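Local coordinates for protein NADP-dependent 2-hydroxyacid dehydrogenase (Rhizobium etli, PDB 4XCV) that binds NADPH and probably catalyses the NADP-dependent interconversion of 2-hydroxyacids and 2-oxoacids, as in the D-isomer-specific 2-hydroxyacid dehydrogenase family, at residues N66-G74 / L293-F304. Sequence-based numbering, arbitrary orientation. Where two conformers were deposited one is given.
Sequences NLKVIFSGG and LFRHVEMQIARF
The Phe71 ring takes Val297 CG1 over the centre of one face, a CH-pi contact of 3.8 Å from CG1 to the ring centroid. Val69 CG1, from the same strand, lies on the opposite face, shifted toward the rim. At the ring edge, Phe71 CE1 meets Gln300 CB at 3.6 Å. Ile301 CG1 comes in obliquely, 4.1 Å from Phe71 CZ. The ring is thus held between two valines, one from each segment. With chi1 at -63°, Phe71 CG stands anti to its own carbonyl carbon, which carries the ring up against the helix. Replacing Phe71 with an alanine is likely to open a gap between strand and helix and to leave Val297, Gln300 and Ile301 without the ring they share.

The second ring, Phe304, receives Val69 CG2 over the centre of one face, 4.0 Å from the centroid. In the conformer given, Lys68 CD comes near its edge and the amine pairs with Glu49. The two methyls of Val69 therefore serve different rings. At the other end, Leu293 CD1 packs 3.6 Å from Ser72 O and Leu293 CD2 packs on Gly73. One water bridges the segments: it donates to Ser72 O at 2.9 Å and lies 2.8 Å from His296 NE2, in the imidazole plane and also at the Phe71 ring edge. The Gln300 side chain bends at chi2, and its OE1 accepts from Gln311 N.

Strand 69-72 and helix 293-304 run nearly antiparallel, at 157°, with axes 9.9 Å apart. The strand lies between strands 50-54 and 91-92 of a five-stranded parallel sheet, separate from the seven-stranded NAD-binding sheet. It probably belongs to the substrate-binding domain, as in related dehydrogenases. Helix 292-305, the last in the chain, returns to this sheet and lies along one face, where Ile301 also touches Tyr50.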
# COMPACT_ATOMS: atom_id res chain seq x y z
N ASN A 66 45.40 -4.29 14.26
CA ASN A 66 44.95 -4.80 15.55
C ASN A 66 43.46 -4.64 15.74
O ASN A 66 42.96 -4.77 16.86
CB ASN A 66 45.71 -4.10 16.66
CG ASN A 66 47.22 -4.28 16.51
OD1 ASN A 66 47.66 -5.39 16.15
ND2 ASN A 66 47.98 -3.25 16.76
N LEU A 67 42.75 -4.42 14.63
CA LEU A 67 41.29 -4.32 14.66
C LEU A 67 40.67 -5.58 15.28
O LEU A 67 41.11 -6.70 15.03
CB LEU A 67 40.69 -4.12 13.25
CG LEU A 67 41.06 -2.83 12.56
CD1 LEU A 67 40.58 -2.87 11.11
CD2 LEU A 67 40.51 -1.62 13.31
N LYS A 68 39.63 -5.35 16.08
CA LYS A 68 38.78 -6.40 16.67
C LYS A 68 37.48 -6.61 15.90
O LYS A 68 36.98 -7.74 15.91
CB LYS A 68 38.49 -6.04 18.12
CG LYS A 68 39.74 -5.89 18.97
CD LYS A 68 39.36 -5.69 20.41
CE LYS A 68 40.54 -5.77 21.37
NZ LYS A 68 41.22 -4.47 21.43
N VAL A 69 36.88 -5.56 15.34
CA VAL A 69 35.59 -5.66 14.68
C VAL A 69 35.60 -4.69 13.52
O VAL A 69 36.06 -3.55 13.65
CB VAL A 69 34.38 -5.31 15.60
CG1 VAL A 69 33.08 -5.65 14.87
CG2 VAL A 69 34.48 -6.04 16.94
N ILE A 70 35.05 -5.14 12.39
CA ILE A 70 34.73 -4.28 11.27
C ILE A 70 33.21 -4.07 11.18
O ILE A 70 32.45 -5.05 11.22
CB ILE A 70 35.25 -4.88 9.93
CG1 ILE A 70 36.77 -4.85 9.92
CG2 ILE A 70 34.67 -4.18 8.72
CD1 ILE A 70 37.36 -5.80 8.92
N PHE A 71 32.81 -2.81 11.02
CA PHE A 71 31.43 -2.45 10.81
C PHE A 71 31.25 -1.98 9.40
O PHE A 71 31.92 -1.05 8.95
CB PHE A 71 30.98 -1.38 11.80
CG PHE A 71 31.02 -1.83 13.23
CD1 PHE A 71 29.91 -2.47 13.75
CD2 PHE A 71 32.12 -1.65 14.03
CE1 PHE A 71 29.90 -2.92 15.06
CE2 PHE A 71 32.12 -2.08 15.36
CZ PHE A 71 30.99 -2.71 15.87
N SER A 72 30.35 -2.63 8.67
CA SER A 72 29.97 -2.12 7.36
C SER A 72 29.20 -0.82 7.50
O SER A 72 28.36 -0.65 8.37
CB SER A 72 29.09 -3.16 6.64
OG SER A 72 28.80 -2.65 5.35
N GLY A 73 29.50 0.13 6.61
CA GLY A 73 28.74 1.36 6.53
C GLY A 73 27.45 1.26 5.78
O GLY A 73 26.68 2.22 5.70
N GLY A 74 27.23 0.08 5.21
CA GLY A 74 26.02 -0.24 4.44
C GLY A 74 25.34 -1.48 4.92
O GLY A 74 25.90 -2.28 5.67
N LEU A 293 23.33 4.90 11.32
CA LEU A 293 24.53 4.03 11.22
C LEU A 293 25.39 4.12 12.50
O LEU A 293 25.86 3.14 13.02
CB LEU A 293 25.39 4.42 9.98
CG LEU A 293 26.74 3.75 9.80
CD1 LEU A 293 26.59 2.23 9.69
CD2 LEU A 293 27.39 4.36 8.56
N PHE A 294 25.60 5.35 12.96
CA PHE A 294 26.47 5.59 14.09
C PHE A 294 25.82 5.12 15.37
O PHE A 294 26.48 4.53 16.18
CB PHE A 294 26.87 7.08 14.12
CG PHE A 294 27.66 7.43 12.93
CD1 PHE A 294 29.01 7.20 12.93
CD2 PHE A 294 27.06 7.81 11.74
CE1 PHE A 294 29.77 7.40 11.82
CE2 PHE A 294 27.82 8.01 10.61
CZ PHE A 294 29.19 7.81 10.68
N ARG A 295 24.52 5.32 15.53
CA ARG A 295 23.86 4.74 16.68
C ARG A 295 23.97 3.21 16.73
O ARG A 295 24.19 2.61 17.79
CB ARG A 295 22.37 5.13 16.71
CG ARG A 295 22.08 6.60 16.86
CD ARG A 295 22.69 7.23 18.10
NE ARG A 295 24.07 7.68 17.87
CZ ARG A 295 24.44 8.75 17.19
NH1 ARG A 295 25.75 9.05 17.08
NH2 ARG A 295 23.53 9.57 16.63
N HIS A 296 23.85 2.59 15.56
CA HIS A 296 24.00 1.12 15.45
C HIS A 296 25.40 0.65 15.86
O HIS A 296 25.56 -0.31 16.62
CB HIS A 296 23.66 0.74 13.98
CG HIS A 296 24.33 -0.50 13.49
ND1 HIS A 296 23.89 -1.77 13.76
CD2 HIS A 296 25.42 -0.64 12.69
CE1 HIS A 296 24.68 -2.64 13.16
NE2 HIS A 296 25.63 -1.98 12.52
N VAL A 297 26.42 1.33 15.36
CA VAL A 297 27.78 0.93 15.66
C VAL A 297 28.06 1.11 17.16
O VAL A 297 28.65 0.25 17.84
CB VAL A 297 28.83 1.69 14.82
CG1 VAL A 297 30.21 1.35 15.32
CG2 VAL A 297 28.68 1.35 13.34
N GLU A 298 27.63 2.26 17.69
CA GLU A 298 27.80 2.53 19.13
C GLU A 298 27.14 1.44 20.00
O GLU A 298 27.73 1.02 20.99
CB GLU A 298 27.21 3.90 19.45
CG GLU A 298 28.01 5.07 18.90
CD GLU A 298 27.18 6.34 18.88
OE1 GLU A 298 25.99 6.33 19.36
OE2 GLU A 298 27.69 7.39 18.41
N MET A 299 25.96 1.02 19.62
CA MET A 299 25.23 -0.01 20.37
C MET A 299 25.97 -1.32 20.32
O MET A 299 26.04 -2.04 21.32
CB MET A 299 23.83 -0.20 19.81
CG MET A 299 23.16 -1.48 20.24
SD MET A 299 21.44 -1.38 19.80
CE MET A 299 21.47 -0.41 18.38
N GLN A 300 26.49 -1.69 19.14
CA GLN A 300 27.24 -2.95 19.05
C GLN A 300 28.53 -2.93 19.82
O GLN A 300 28.94 -3.93 20.41
CB GLN A 300 27.43 -3.37 17.58
CG GLN A 300 26.11 -3.64 16.87
CD GLN A 300 25.33 -4.79 17.48
OE1 GLN A 300 25.90 -5.78 17.91
NE2 GLN A 300 24.03 -4.63 17.57
N ILE A 301 29.20 -1.77 19.82
CA ILE A 301 30.41 -1.61 20.65
C ILE A 301 30.04 -1.80 22.11
O ILE A 301 30.81 -2.47 22.84
CB ILE A 301 31.05 -0.23 20.38
CG1 ILE A 301 31.72 -0.24 19.03
CG2 ILE A 301 32.07 0.12 21.47
CD1 ILE A 301 32.21 1.13 18.56
N ALA A 302 28.91 -1.21 22.55
CA ALA A 302 28.51 -1.35 23.96
C ALA A 302 28.30 -2.82 24.29
O ALA A 302 28.76 -3.29 25.33
CB ALA A 302 27.27 -0.54 24.25
N ARG A 303 27.60 -3.55 23.43
CA ARG A 303 27.40 -4.99 23.67
C ARG A 303 28.74 -5.69 23.75
O ARG A 303 28.99 -6.47 24.67
CB ARG A 303 26.61 -5.61 22.54
CG ARG A 303 25.16 -5.23 22.54
CD ARG A 303 24.45 -5.81 21.33
NE ARG A 303 24.49 -7.26 21.34
CZ ARG A 303 23.62 -8.03 21.97
NH1 ARG A 303 22.59 -7.52 22.66
NH2 ARG A 303 23.82 -9.36 22.00
N PHE A 304 29.60 -5.41 22.78
CA PHE A 304 30.93 -6.07 22.72
C PHE A 304 31.75 -5.82 23.99
O PHE A 304 32.37 -6.74 24.55
CB PHE A 304 31.69 -5.58 21.50
CG PHE A 304 32.94 -6.35 21.17
CD1 PHE A 304 32.89 -7.60 20.58
CD2 PHE A 304 34.17 -5.79 21.38
CE1 PHE A 304 34.05 -8.28 20.25
CE2 PHE A 304 35.34 -6.46 21.02
CZ PHE A 304 35.28 -7.69 20.46
O HOH W 1 27.71 -2.13 10.72